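Local coordinates for protein 6-phosphogluconate dehydratase (PDB 2GP4) that catalyses the dehydration of 6-phosphogluconate, probably to 2-keto-3-deoxy-6-phosphogluconate as in the Entner-Doudoroff pathway, and is captured here in an apo form lacking its iron-sulfur cluster, at residues A38-Y43 and A334-N339; A42-L47 and I298-N303; L181-L186 and I327-R332. All coordinates share one frame; numbering follows the deposited sequence.

In the fold
The three contacts form one continuous patch of the largely helical N-terminal domain. The centres of contacts 1 and 2 lie about 9 Å apart, and that of contact 3 lies about 11 Å from each. Contacts 1 and 2 both start from helix 23-51 and share Ala-42 and Tyr-43; their partners come much later in the chain, 298-303 before 334-339. Contact 3 joins helix 179-186 to helix 322-333, whose C-terminal end leads directly into 334-339. The Tyr-43 ring serves contacts 1 and 2, and its hydroxyl, hydrogen-bonded to Leu-186 O, adds contact 3, while Arg-40 links contact 1 to Gly-299 of contact 2. The N-terminal helix is thereby fastened to elements distant in sequence.

Contact 1: A38-Y43 and A334-N339; sequences ASREAY and AGIIVN
The ring of Tyr-43 and the guanidinium of Arg-40, one turn apart on helix 23-51, meet the loop 334-339 in contrasting ways. Over one face of the Tyr-43 ring lies Ala-334, whose CA is 3.8 Å from the centroid and only 6° off the ring normal, a well-centred CH-pi contact; Ala-334 CB extends it to 4.1 Å from Tyr-43 CE2. The Arg-40 guanidinium has Ile-336 CD1 over one face, displaced toward the rim and 4.0 Å from Arg-40 NH1. At its edge, in plane, sits Ala-334 O. Arg-40 NH1 donates to this oxygen over 3.0 Å with an N-H...O angle of 155°, using a lone pair in the carbonyl plane. A bend at chi2 (62°) in an otherwise extended chain brings the guanidinium alongside Ile-336, the two side chains pointing the same way.

At the next residue of the loop, Gly-335 O lies 2.6 Å from Ser-39 OG, which sits between this oxygen and Ser-36 O of its own helix. Ile-337 CD1 packs 3.9 Å from Ser-39 OG. The nearest pair of CA atoms, those of Arg-40 and Gly-335, are 4.2 Å apart. Gly-335, having no side chain, lets the loop lie close against the helix between Ser-39, Arg-40 and Tyr-43. With its positive phi it is also the C-prime residue of the Schellman motif that ends helix 322-333.

Arg-40 NH1 also donates to Gly-299 O, its strongest polar partner. Chemically, then, the NH1 and NH2 groups of this buried arginine meet the backbone carbonyl oxygens of Ala-334, Gly-299 and, weakly, Val-302, which probably stabilise its positive charge and fix the rotation of the guanidinium.

Contact 2: A42-L47 and I298-N303; sequences AYLAAL and IGEVVN
Gly-299 receives the side chains of Tyr-43, Leu-44 and Leu-47 in a contact of plain van der Waals packing, with no hydrogen bond between the segments. It is helix-helix packing within the largely helical N-terminal domain: one side of helix 23-51 rests on the short helix 298-301, with Gly-299 at the interface. The backbones still stay well apart, Leu-44 CA and Gly-299 CA being 7.6 Å from each other, because long side chains fill the interval.

Tyr-43 approaches edge-on. Gly-299 CA lies in the ring plane at its edge, 3.5 Å from Tyr-43 OH, and Gly-299 O comes equally near to the ring, at 3.5 Å from Tyr-43 CE2. The hydroxyl finds its polar partner in Leu-186 O, a hydrogen bond that anchors the end of the ring beside the glycine. Leu-47, one turn later on the same helix, places CD1 over one ring face, on the side opposite to Ala-334, so that the phenol is sandwiched. Its other methyl, Leu-47 CD2, touches Gly-299 CA at 3.9 Å. This division of labour comes with a chi1 of -100°, well away from ideal staggering.

Leu-44 works at the more open margin, setting CD2 4.0 Å from Gly-299 O and beside the aliphatic CG of Glu-300. Gly-299 O is not left to apolar neighbours, since Arg-40 NH1 donates to it. Past the helix, Asn-303 occupies the N-cap position of helix 304-316, where its OD1 makes a weak bond to Lys-305 N. Its amide also reaches back to the preceding turn: Asn-303 ND2 donates to Glu-300 O over 3.1 Å, at 163° and in the carbonyl plane.

Contact 3: L181-L186 and I327-R332; sequences LLIGAL and IVAAAR
Leu-182, Ile-183 and Leu-186 pack against Ala-329 and Ala-330 of a neighbouring helix, whose small side chains leave room for the larger ones. The segments 181-186 and 327-332 are nearly parallel, with 9° between their N-to-C directions and 8.9 Å between their axes. Ile-183 CA and Ala-330 CA, the nearest CA pair, come within 5.2 Å.

Ile-183 and Leu-186 start alike, the next carbon (CG1 or CG) lying anti to the carbonyl carbon, whereas Leu-182 differs. Leu-182 starts toward the partner helix and meets it with one methyl, CD1, 3.8 Å from Ala-330 CB. Its chi1 of -138° is unstaggered, which may reflect the packing or the limits of the model. Ile-183 sets out less directly. From its shared starting torsion the chain extends to CD1, and this longer branch bends back to the other helix: CG1 lies 4.1 Å from Ala-330 CA, while CD1 ends 4.0 Å from Ala-329 CB. The two alanines therefore meet different leucine and isoleucine methyls.

Leu-186, one turn beyond Leu-182, presses CD1 against the backbone instead. With chi1 at -64°, that methyl reaches to 3.2 Å from Ala-330 O, a tight contact in which an apolar group meets a carbonyl oxygen. No hydrogen bond joins the segments; all the touching residues are buried.

Other elements close in from several directions, helix 23-51 among them near Leu-186. Behind the second segment, helix 304-316 covers Ile-327 and Ala-331 with Ile-311 and Ile-307. Helix 145-160 brings Arg-149 and Ala-153 to Ile-183, and Phe-195 of strand 193-195 packs on Leu-182.

Contact 1: A38-Y43 and A334-N339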
ATOM      1  N   ALA A  38      -0.013  -4.352  24.402  1.00 22.79           N
ATOM      2  CA  ALA A  38      -0.956  -5.384  24.830  1.00 22.67           C
ATOM      3  C   ALA A  38      -1.370  -6.309  23.684  1.00 22.75           C
ATOM      4  O   ALA A  38      -1.283  -7.535  23.804  1.00 22.62           O
ATOM      5  CB  ALA A  38      -2.184  -4.748  25.478  1.00 22.73           C
ATOM      6  N   SER A  39      -1.812  -5.713  22.578  1.00 22.72           N
ATOM      7  CA  SER A  39      -2.242  -6.461  21.397  1.00 22.52           C
ATOM      8  C   SER A  39      -1.139  -7.356  20.839  1.00 22.44           C
ATOM      9  O   SER A  39      -1.396  -8.509  20.495  1.00 22.61           O
ATOM     10  CB  SER A  39      -2.753  -5.509  20.316  1.00 22.37           C
ATOM     11  OG  SER A  39      -1.776  -4.535  19.999  1.00 23.44           O
ATOM     12  N   ARG A  40       0.083  -6.831  20.751  1.00 22.20           N
ATOM     13  CA  ARG A  40       1.215  -7.622  20.265  1.00 22.12           C
ATOM     14  C   ARG A  40       1.569  -8.778  21.207  1.00 22.42           C
ATOM     15  O   ARG A  40       1.887  -9.878  20.746  1.00 22.33           O
ATOM     16  CB  ARG A  40       2.442  -6.737  19.995  1.00 21.77           C
ATOM     17  CG  ARG A  40       3.653  -7.460  19.429  1.00 20.61           C
ATOM     18  CD  ARG A  40       3.390  -8.092  18.065  1.00 19.28           C
ATOM     19  NE  ARG A  40       4.623  -8.632  17.488  1.00 18.86           N
ATOM     20  CZ  ARG A  40       4.696  -9.348  16.366  1.00 19.25           C
ATOM     21  NH1 ARG A  40       3.608  -9.636  15.661  1.00 18.47           N
ATOM     22  NH2 ARG A  40       5.876  -9.785  15.942  1.00 20.39           N
ATOM     23  N   GLU A  41       1.503  -8.530  22.516  1.00 22.65           N
ATOM     24  CA  GLU A  41       1.746  -9.587  23.503  1.00 23.35           C
ATOM     25  C   GLU A  41       0.725 -10.717  23.391  1.00 22.75           C
ATOM     26  O   GLU A  41       1.079 -11.890  23.526  1.00 22.85           O
ATOM     27  CB  GLU A  41       1.795  -9.026  24.932  1.00 23.29           C
ATOM     28  CG  GLU A  41       3.184  -8.524  25.336  1.00 24.79           C
ATOM     29  CD  GLU A  41       3.188  -7.606  26.567  1.00 25.21           C
ATOM     30  OE1 GLU A  41       2.100  -7.196  27.037  1.00 27.38           O
ATOM     31  OE2 GLU A  41       4.299  -7.287  27.058  1.00 27.16           O
ATOM     32  N   ALA A  42      -0.528 -10.359  23.119  1.00 22.35           N
ATOM     33  CA  ALA A  42      -1.608 -11.338  23.009  1.00 22.32           C
ATOM     34  C   ALA A  42      -1.503 -12.150  21.719  1.00 22.28           C
ATOM     35  O   ALA A  42      -1.760 -13.360  21.715  1.00 22.00           O
ATOM     36  CB  ALA A  42      -2.976 -10.660  23.122  1.00 21.98           C
ATOM     37  N   TYR A  43      -1.116 -11.478  20.635  1.00 22.13           N
ATOM     38  CA  TYR A  43      -0.873 -12.138  19.365  1.00 22.12           C
ATOM     39  C   TYR A  43       0.217 -13.199  19.505  1.00 22.69           C
ATOM     40  O   TYR A  43       0.009 -14.361  19.148  1.00 22.74           O
ATOM     41  CB  TYR A  43      -0.517 -11.122  18.267  1.00 21.52           C
ATOM     42  CG  TYR A  43      -0.250 -11.756  16.919  1.00 20.50           C
ATOM     43  CD1 TYR A  43      -1.286 -12.338  16.187  1.00 19.23           C
ATOM     44  CD2 TYR A  43       1.039 -11.796  16.386  1.00 19.85           C
ATOM     45  CE1 TYR A  43      -1.054 -12.927  14.956  1.00 18.86           C
ATOM     46  CE2 TYR A  43       1.284 -12.386  15.144  1.00 19.77           C
ATOM     47  CZ  TYR A  43       0.227 -12.948  14.437  1.00 19.70           C
ATOM     48  OH  TYR A  43       0.445 -13.542  13.221  1.00 19.76           O
ATOM     49  N   ALA A 334      -1.466  -8.659  13.022  1.00 18.98           N
ATOM     50  CA  ALA A 334      -0.300  -9.112  13.781  1.00 18.95           C
ATOM     51  C   ALA A 334      -0.169  -8.425  15.136  1.00 18.93           C
ATOM     52  O   ALA A 334       0.898  -8.474  15.760  1.00 18.99           O
ATOM     53  CB  ALA A 334       0.967  -8.912  12.957  1.00 18.93           C
ATOM     54  N   GLY A 335      -1.249  -7.784  15.584  1.00 18.73           N
ATOM     55  CA  GLY A 335      -1.274  -7.115  16.885  1.00 18.52           C
ATOM     56  C   GLY A 335      -0.578  -5.764  16.923  1.00 18.67           C
ATOM     57  O   GLY A 335      -0.327  -5.217  18.004  1.00 18.87           O
ATOM     58  N   ILE A 336      -0.278  -5.218  15.747  1.00 18.38           N
ATOM     59  CA  ILE A 336       0.450  -3.959  15.635  1.00 18.24           C
ATOM     60  C   ILE A 336      -0.475  -2.835  15.182  1.00 17.98           C
ATOM     61  O   ILE A 336      -1.127  -2.939  14.142  1.00 18.06           O
ATOM     62  CB  ILE A 336       1.664  -4.101  14.684  1.00 18.50           C
ATOM     63  CG1 ILE A 336       2.604  -5.199  15.203  1.00 19.11           C
ATOM     64  CG2 ILE A 336       2.416  -2.777  14.564  1.00 18.18           C
ATOM     65  CD1 ILE A 336       3.399  -5.918  14.129  1.00 19.85           C
ATOM     66  N   ILE A 337      -0.528  -1.765  15.972  1.00 17.81           N
ATOM     67  CA  ILE A 337      -1.441  -0.654  15.711  1.00 17.39           C
ATOM     68  C   ILE A 337      -0.702   0.555  15.140  1.00 17.56           C
ATOM     69  O   ILE A 337       0.109   1.174  15.830  1.00 17.63           O
ATOM     70  CB  ILE A 337      -2.231  -0.252  16.986  1.00 17.50           C
ATOM     71  CG1 ILE A 337      -2.834  -1.497  17.658  1.00 17.09           C
ATOM     72  CG2 ILE A 337      -3.296   0.805  16.650  1.00 16.66           C
ATOM     73  CD1 ILE A 337      -3.619  -1.233  18.939  1.00 16.91           C
ATOM     74  N   VAL A 338      -0.995   0.877  13.878  1.00 17.55           N
ATOM     75  CA  VAL A 338      -0.402   2.015  13.168  1.00 17.46           C
ATOM     76  C   VAL A 338      -1.504   2.980  12.707  1.00 17.50           C
ATOM     77  O   VAL A 338      -2.535   2.546  12.188  1.00 17.41           O
ATOM     78  CB  VAL A 338       0.416   1.540  11.925  1.00 17.68           C
ATOM     79  CG1 VAL A 338       0.908   2.723  11.091  1.00 18.00           C
ATOM     80  CG2 VAL A 338       1.593   0.660  12.335  1.00 17.53           C
ATOM     81  N   ASN A 339      -1.297   4.282  12.899  1.00 17.52           N
ATOM     82  CA  ASN A 339      -2.278   5.277  12.446  1.00 17.53           C
ATOM     83  C   ASN A 339      -1.700   6.318  11.468  1.00 17.46           C
ATOM     84  O   ASN A 339      -0.529   6.246  11.103  1.00 17.52           O
ATOM     85  CB  ASN A 339      -3.009   5.929  13.640  1.00 17.39           C
ATOM     86  CG  ASN A 339      -2.071   6.672  14.599  1.00 18.60           C
ATOM     87  OD1 ASN A 339      -2.380   6.817  15.788  1.00 19.80           O
ATOM     88  ND2 ASN A 339      -0.938   7.151  14.093  1.00 19.04           N
TER

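Contact 2: A42-L47 and I298-N303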
ATOM      1  N   ALA A  42      -0.528 -10.359  23.119  1.00 22.35           N
ATOM      2  CA  ALA A  42      -1.608 -11.338  23.009  1.00 22.32           C
ATOM      3  C   ALA A  42      -1.503 -12.150  21.719  1.00 22.28           C
ATOM      4  O   ALA A  42      -1.760 -13.360  21.715  1.00 22.00           O
ATOM      5  CB  ALA A  42      -2.976 -10.660  23.122  1.00 21.98           C
ATOM      6  N   TYR A  43      -1.116 -11.478  20.635  1.00 22.13           N
ATOM      7  CA  TYR A  43      -0.873 -12.138  19.365  1.00 22.12           C
ATOM      8  C   TYR A  43       0.217 -13.199  19.505  1.00 22.69           C
ATOM      9  O   TYR A  43       0.009 -14.361  19.148  1.00 22.74           O
ATOM     10  CB  TYR A  43      -0.517 -11.122  18.267  1.00 21.52           C
ATOM     11  CG  TYR A  43      -0.250 -11.756  16.919  1.00 20.50           C
ATOM     12  CD1 TYR A  43      -1.286 -12.338  16.187  1.00 19.23           C
ATOM     13  CD2 TYR A  43       1.039 -11.796  16.386  1.00 19.85           C
ATOM     14  CE1 TYR A  43      -1.054 -12.927  14.956  1.00 18.86           C
ATOM     15  CE2 TYR A  43       1.284 -12.386  15.144  1.00 19.77           C
ATOM     16  CZ  TYR A  43       0.227 -12.948  14.437  1.00 19.70           C
ATOM     17  OH  TYR A  43       0.445 -13.542  13.221  1.00 19.76           O
ATOM     18  N   LEU A  44       1.371 -12.805  20.038  1.00 23.43           N
ATOM     19  CA  LEU A  44       2.485 -13.749  20.224  1.00 24.35           C
ATOM     20  C   LEU A  44       2.183 -14.871  21.223  1.00 24.91           C
ATOM     21  O   LEU A  44       2.680 -15.982  21.070  1.00 25.19           O
ATOM     22  CB  LEU A  44       3.782 -13.019  20.595  1.00 24.10           C
ATOM     23  CG  LEU A  44       4.276 -11.962  19.597  1.00 24.17           C
ATOM     24  CD1 LEU A  44       5.506 -11.248  20.138  1.00 23.81           C
ATOM     25  CD2 LEU A  44       4.555 -12.564  18.214  1.00 23.64           C
ATOM     26  N   ALA A  45       1.366 -14.582  22.233  1.00 25.84           N
ATOM     27  CA  ALA A  45       0.908 -15.613  23.174  1.00 26.86           C
ATOM     28  C   ALA A  45       0.045 -16.664  22.472  1.00 27.61           C
ATOM     29  O   ALA A  45       0.217 -17.865  22.694  1.00 27.68           O
ATOM     30  CB  ALA A  45       0.151 -14.985  24.341  1.00 26.65           C
ATOM     31  N   ALA A  46      -0.867 -16.205  21.614  1.00 28.47           N
ATOM     32  CA  ALA A  46      -1.736 -17.094  20.843  1.00 29.41           C
ATOM     33  C   ALA A  46      -0.936 -17.944  19.861  1.00 30.27           C
ATOM     34  O   ALA A  46      -1.187 -19.146  19.730  1.00 30.32           O
ATOM     35  CB  ALA A  46      -2.796 -16.299  20.115  1.00 29.17           C
ATOM     36  N   LEU A  47       0.023 -17.314  19.180  1.00 31.29           N
ATOM     37  CA  LEU A  47       0.956 -18.020  18.295  1.00 32.38           C
ATOM     38  C   LEU A  47       1.687 -19.155  19.013  1.00 33.36           C
ATOM     39  O   LEU A  47       1.884 -20.229  18.436  1.00 33.37           O
ATOM     40  CB  LEU A  47       1.966 -17.050  17.678  1.00 32.21           C
ATOM     41  CG  LEU A  47       1.733 -16.568  16.239  1.00 32.58           C
ATOM     42  CD1 LEU A  47       0.299 -16.082  15.985  1.00 31.81           C
ATOM     43  CD2 LEU A  47       2.761 -15.498  15.859  1.00 32.25           C
ATOM     44  N   ILE A 298       6.073 -16.389  10.411  1.00 26.40           N
ATOM     45  CA  ILE A 298       5.656 -15.159   9.720  1.00 25.67           C
ATOM     46  C   ILE A 298       5.124 -14.074  10.667  1.00 25.13           C
ATOM     47  O   ILE A 298       5.351 -12.885  10.434  1.00 25.07           O
ATOM     48  CB  ILE A 298       4.655 -15.429   8.554  1.00 25.42           C
ATOM     49  CG1 ILE A 298       4.505 -14.173   7.679  1.00 25.23           C
ATOM     50  CG2 ILE A 298       3.314 -15.919   9.084  1.00 25.14           C
ATOM     51  CD1 ILE A 298       4.120 -14.444   6.236  1.00 25.03           C
ATOM     52  N   GLY A 299       4.444 -14.493  11.733  1.00 24.39           N
ATOM     53  CA  GLY A 299       3.905 -13.571  12.728  1.00 23.98           C
ATOM     54  C   GLY A 299       4.967 -12.869  13.555  1.00 23.74           C
ATOM     55  O   GLY A 299       4.663 -11.927  14.292  1.00 23.50           O
ATOM     56  N   GLU A 300       6.209 -13.343  13.440  1.00 23.55           N
ATOM     57  CA  GLU A 300       7.360 -12.710  14.078  1.00 23.53           C
ATOM     58  C   GLU A 300       8.168 -11.888  13.081  1.00 23.14           C
ATOM     59  O   GLU A 300       8.694 -10.829  13.429  1.00 23.00           O
ATOM     60  CB  GLU A 300       8.264 -13.748  14.736  1.00 23.60           C
ATOM     61  CG  GLU A 300       7.796 -14.210  16.100  1.00 25.12           C
ATOM     62  CD  GLU A 300       8.819 -15.089  16.795  1.00 28.29           C
ATOM     63  OE1 GLU A 300       9.945 -15.241  16.258  1.00 29.03           O
ATOM     64  OE2 GLU A 300       8.497 -15.629  17.881  1.00 29.31           O
ATOM     65  N   VAL A 301       8.268 -12.383  11.847  1.00 22.58           N
ATOM     66  CA  VAL A 301       8.950 -11.655  10.777  1.00 22.04           C
ATOM     67  C   VAL A 301       8.212 -10.336  10.525  1.00 21.77           C
ATOM     68  O   VAL A 301       8.834  -9.283  10.373  1.00 21.50           O
ATOM     69  CB  VAL A 301       9.068 -12.494   9.488  1.00 21.98           C
ATOM     70  CG1 VAL A 301       9.704 -11.677   8.363  1.00 21.66           C
ATOM     71  CG2 VAL A 301       9.885 -13.750   9.752  1.00 21.75           C
ATOM     72  N   VAL A 302       6.882 -10.406  10.507  1.00 21.26           N
ATOM     73  CA  VAL A 302       6.060  -9.210  10.570  1.00 20.66           C
ATOM     74  C   VAL A 302       6.090  -8.723  12.021  1.00 20.55           C
ATOM     75  O   VAL A 302       5.618  -9.410  12.932  1.00 20.30           O
ATOM     76  CB  VAL A 302       4.609  -9.466  10.089  1.00 20.66           C
ATOM     77  CG1 VAL A 302       3.746  -8.235  10.301  1.00 19.70           C
ATOM     78  CG2 VAL A 302       4.591  -9.901   8.610  1.00 20.34           C
ATOM     79  N   ASN A 303       6.686  -7.552  12.220  1.00 20.16           N
ATOM     80  CA  ASN A 303       6.790  -6.926  13.536  1.00 20.13           C
ATOM     81  C   ASN A 303       6.797  -5.417  13.359  1.00 20.04           C
ATOM     82  O   ASN A 303       6.729  -4.937  12.228  1.00 20.45           O
ATOM     83  CB  ASN A 303       8.039  -7.402  14.296  1.00 19.91           C
ATOM     84  CG  ASN A 303       9.333  -7.081  13.563  1.00 20.05           C
ATOM     85  OD1 ASN A 303       9.665  -5.918  13.337  1.00 21.66           O
ATOM     86  ND2 ASN A 303      10.072  -8.114  13.200  1.00 19.33           N
TER

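Contact 3: L181-L186 and I327-R332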
ATOM      1  N   LEU A 181      -3.569 -12.165   1.214  1.00 21.28           N
ATOM      2  CA  LEU A 181      -2.798 -13.355   1.580  1.00 20.59           C
ATOM      3  C   LEU A 181      -2.078 -13.127   2.902  1.00 20.06           C
ATOM      4  O   LEU A 181      -2.138 -13.976   3.794  1.00 19.60           O
ATOM      5  CB  LEU A 181      -1.792 -13.712   0.489  1.00 20.62           C
ATOM      6  CG  LEU A 181      -2.338 -14.225  -0.844  1.00 21.14           C
ATOM      7  CD1 LEU A 181      -1.336 -13.945  -1.966  1.00 21.23           C
ATOM      8  CD2 LEU A 181      -2.683 -15.718  -0.770  1.00 21.26           C
ATOM      9  N   LEU A 182      -1.430 -11.967   3.030  1.00 19.58           N
ATOM     10  CA  LEU A 182      -0.684 -11.613   4.236  1.00 19.36           C
ATOM     11  C   LEU A 182      -1.583 -11.655   5.466  1.00 19.03           C
ATOM     12  O   LEU A 182      -1.248 -12.311   6.447  1.00 19.17           O
ATOM     13  CB  LEU A 182      -0.039 -10.224   4.110  1.00 19.31           C
ATOM     14  CG  LEU A 182       1.405 -10.020   4.616  1.00 19.68           C
ATOM     15  CD1 LEU A 182       1.735  -8.539   4.781  1.00 19.06           C
ATOM     16  CD2 LEU A 182       1.723 -10.775   5.898  1.00 18.77           C
ATOM     17  N   ILE A 183      -2.716 -10.956   5.402  1.00 18.84           N
ATOM     18  CA  ILE A 183      -3.697 -10.937   6.490  1.00 18.54           C
ATOM     19  C   ILE A 183      -4.094 -12.359   6.891  1.00 18.37           C
ATOM     20  O   ILE A 183      -4.033 -12.711   8.072  1.00 18.16           O
ATOM     21  CB  ILE A 183      -4.963 -10.122   6.116  1.00 18.49           C
ATOM     22  CG1 ILE A 183      -4.614  -8.638   5.958  1.00 19.08           C
ATOM     23  CG2 ILE A 183      -6.051 -10.292   7.180  1.00 18.35           C
ATOM     24  CD1 ILE A 183      -5.658  -7.813   5.223  1.00 17.89           C
ATOM     25  N   GLY A 184      -4.485 -13.167   5.903  1.00 18.00           N
ATOM     26  CA  GLY A 184      -4.879 -14.553   6.146  1.00 17.57           C
ATOM     27  C   GLY A 184      -3.747 -15.368   6.738  1.00 17.51           C
ATOM     28  O   GLY A 184      -3.959 -16.169   7.648  1.00 17.67           O
ATOM     29  N   ALA A 185      -2.539 -15.158   6.218  1.00 17.25           N
ATOM     30  CA  ALA A 185      -1.352 -15.861   6.688  1.00 17.03           C
ATOM     31  C   ALA A 185      -1.062 -15.573   8.163  1.00 17.16           C
ATOM     32  O   ALA A 185      -0.701 -16.482   8.911  1.00 17.16           O
ATOM     33  CB  ALA A 185      -0.155 -15.501   5.841  1.00 16.74           C
ATOM     34  N   LEU A 186      -1.231 -14.320   8.584  1.00 16.84           N
ATOM     35  CA  LEU A 186      -0.968 -13.958   9.979  1.00 17.02           C
ATOM     36  C   LEU A 186      -1.913 -14.623  10.992  1.00 17.19           C
ATOM     37  O   LEU A 186      -1.604 -14.674  12.186  1.00 17.31           O
ATOM     38  CB  LEU A 186      -0.915 -12.437  10.156  1.00 16.88           C
ATOM     39  CG  LEU A 186       0.238 -11.753   9.407  1.00 16.50           C
ATOM     40  CD1 LEU A 186      -0.047 -10.264   9.220  1.00 15.50           C
ATOM     41  CD2 LEU A 186       1.597 -11.991  10.084  1.00 14.78           C
ATOM     42  N   ILE A 327      -1.277  -1.791   4.676  1.00 22.09           N
ATOM     43  CA  ILE A 327      -0.197  -1.889   5.661  1.00 21.48           C
ATOM     44  C   ILE A 327      -0.798  -1.903   7.063  1.00 20.97           C
ATOM     45  O   ILE A 327      -0.387  -2.692   7.911  1.00 21.12           O
ATOM     46  CB  ILE A 327       0.824  -0.721   5.523  1.00 21.90           C
ATOM     47  CG1 ILE A 327       1.641  -0.858   4.227  1.00 21.47           C
ATOM     48  CG2 ILE A 327       1.744  -0.620   6.768  1.00 21.64           C
ATOM     49  CD1 ILE A 327       2.637   0.284   3.988  1.00 21.18           C
ATOM     50  N   VAL A 328      -1.777  -1.030   7.288  1.00 20.19           N
ATOM     51  CA  VAL A 328      -2.465  -0.904   8.576  1.00 19.52           C
ATOM     52  C   VAL A 328      -3.300  -2.156   8.892  1.00 19.35           C
ATOM     53  O   VAL A 328      -3.336  -2.610  10.040  1.00 19.32           O
ATOM     54  CB  VAL A 328      -3.343   0.385   8.613  1.00 19.40           C
ATOM     55  CG1 VAL A 328      -4.255   0.417   9.834  1.00 18.88           C
ATOM     56  CG2 VAL A 328      -2.467   1.610   8.588  1.00 19.00           C
ATOM     57  N   ALA A 329      -3.956  -2.709   7.871  1.00 18.90           N
ATOM     58  CA  ALA A 329      -4.734  -3.938   8.020  1.00 18.71           C
ATOM     59  C   ALA A 329      -3.847  -5.157   8.269  1.00 18.71           C
ATOM     60  O   ALA A 329      -4.187  -6.027   9.082  1.00 18.75           O
ATOM     61  CB  ALA A 329      -5.613  -4.166   6.806  1.00 18.58           C
ATOM     62  N   ALA A 330      -2.716  -5.224   7.570  1.00 18.69           N
ATOM     63  CA  ALA A 330      -1.766  -6.325   7.769  1.00 18.54           C
ATOM     64  C   ALA A 330      -1.179  -6.268   9.171  1.00 18.37           C
ATOM     65  O   ALA A 330      -1.138  -7.280   9.864  1.00 18.25           O
ATOM     66  CB  ALA A 330      -0.663  -6.292   6.721  1.00 18.33           C
ATOM     67  N   ALA A 331      -0.750  -5.077   9.585  1.00 18.23           N
ATOM     68  CA  ALA A 331      -0.152  -4.884  10.905  1.00 18.24           C
ATOM     69  C   ALA A 331      -1.130  -5.214  12.037  1.00 18.21           C
ATOM     70  O   ALA A 331      -0.751  -5.858  13.017  1.00 17.92           O
ATOM     71  CB  ALA A 331       0.390  -3.464  11.056  1.00 18.07           C
ATOM     72  N   ARG A 332      -2.380  -4.776  11.887  1.00 18.31           N
ATOM     73  CA  ARG A 332      -3.417  -5.017  12.891  1.00 18.43           C
ATOM     74  C   ARG A 332      -3.635  -6.499  13.134  1.00 18.48           C
ATOM     75  O   ARG A 332      -3.812  -6.918  14.275  1.00 18.38           O
ATOM     76  CB  ARG A 332      -4.742  -4.343  12.520  1.00 18.39           C
ATOM     77  CG  ARG A 332      -5.736  -4.251  13.690  1.00 18.62           C
ATOM     78  CD  ARG A 332      -5.148  -3.441  14.846  1.00 18.97           C
ATOM     79  NE  ARG A 332      -5.788  -3.711  16.130  1.00 19.32           N
ATOM     80  CZ  ARG A 332      -5.430  -4.691  16.959  1.00 19.78           C
ATOM     81  NH1 ARG A 332      -4.444  -5.520  16.634  1.00 19.12           N
ATOM     82  NH2 ARG A 332      -6.062  -4.846  18.118  1.00 19.82           N
TER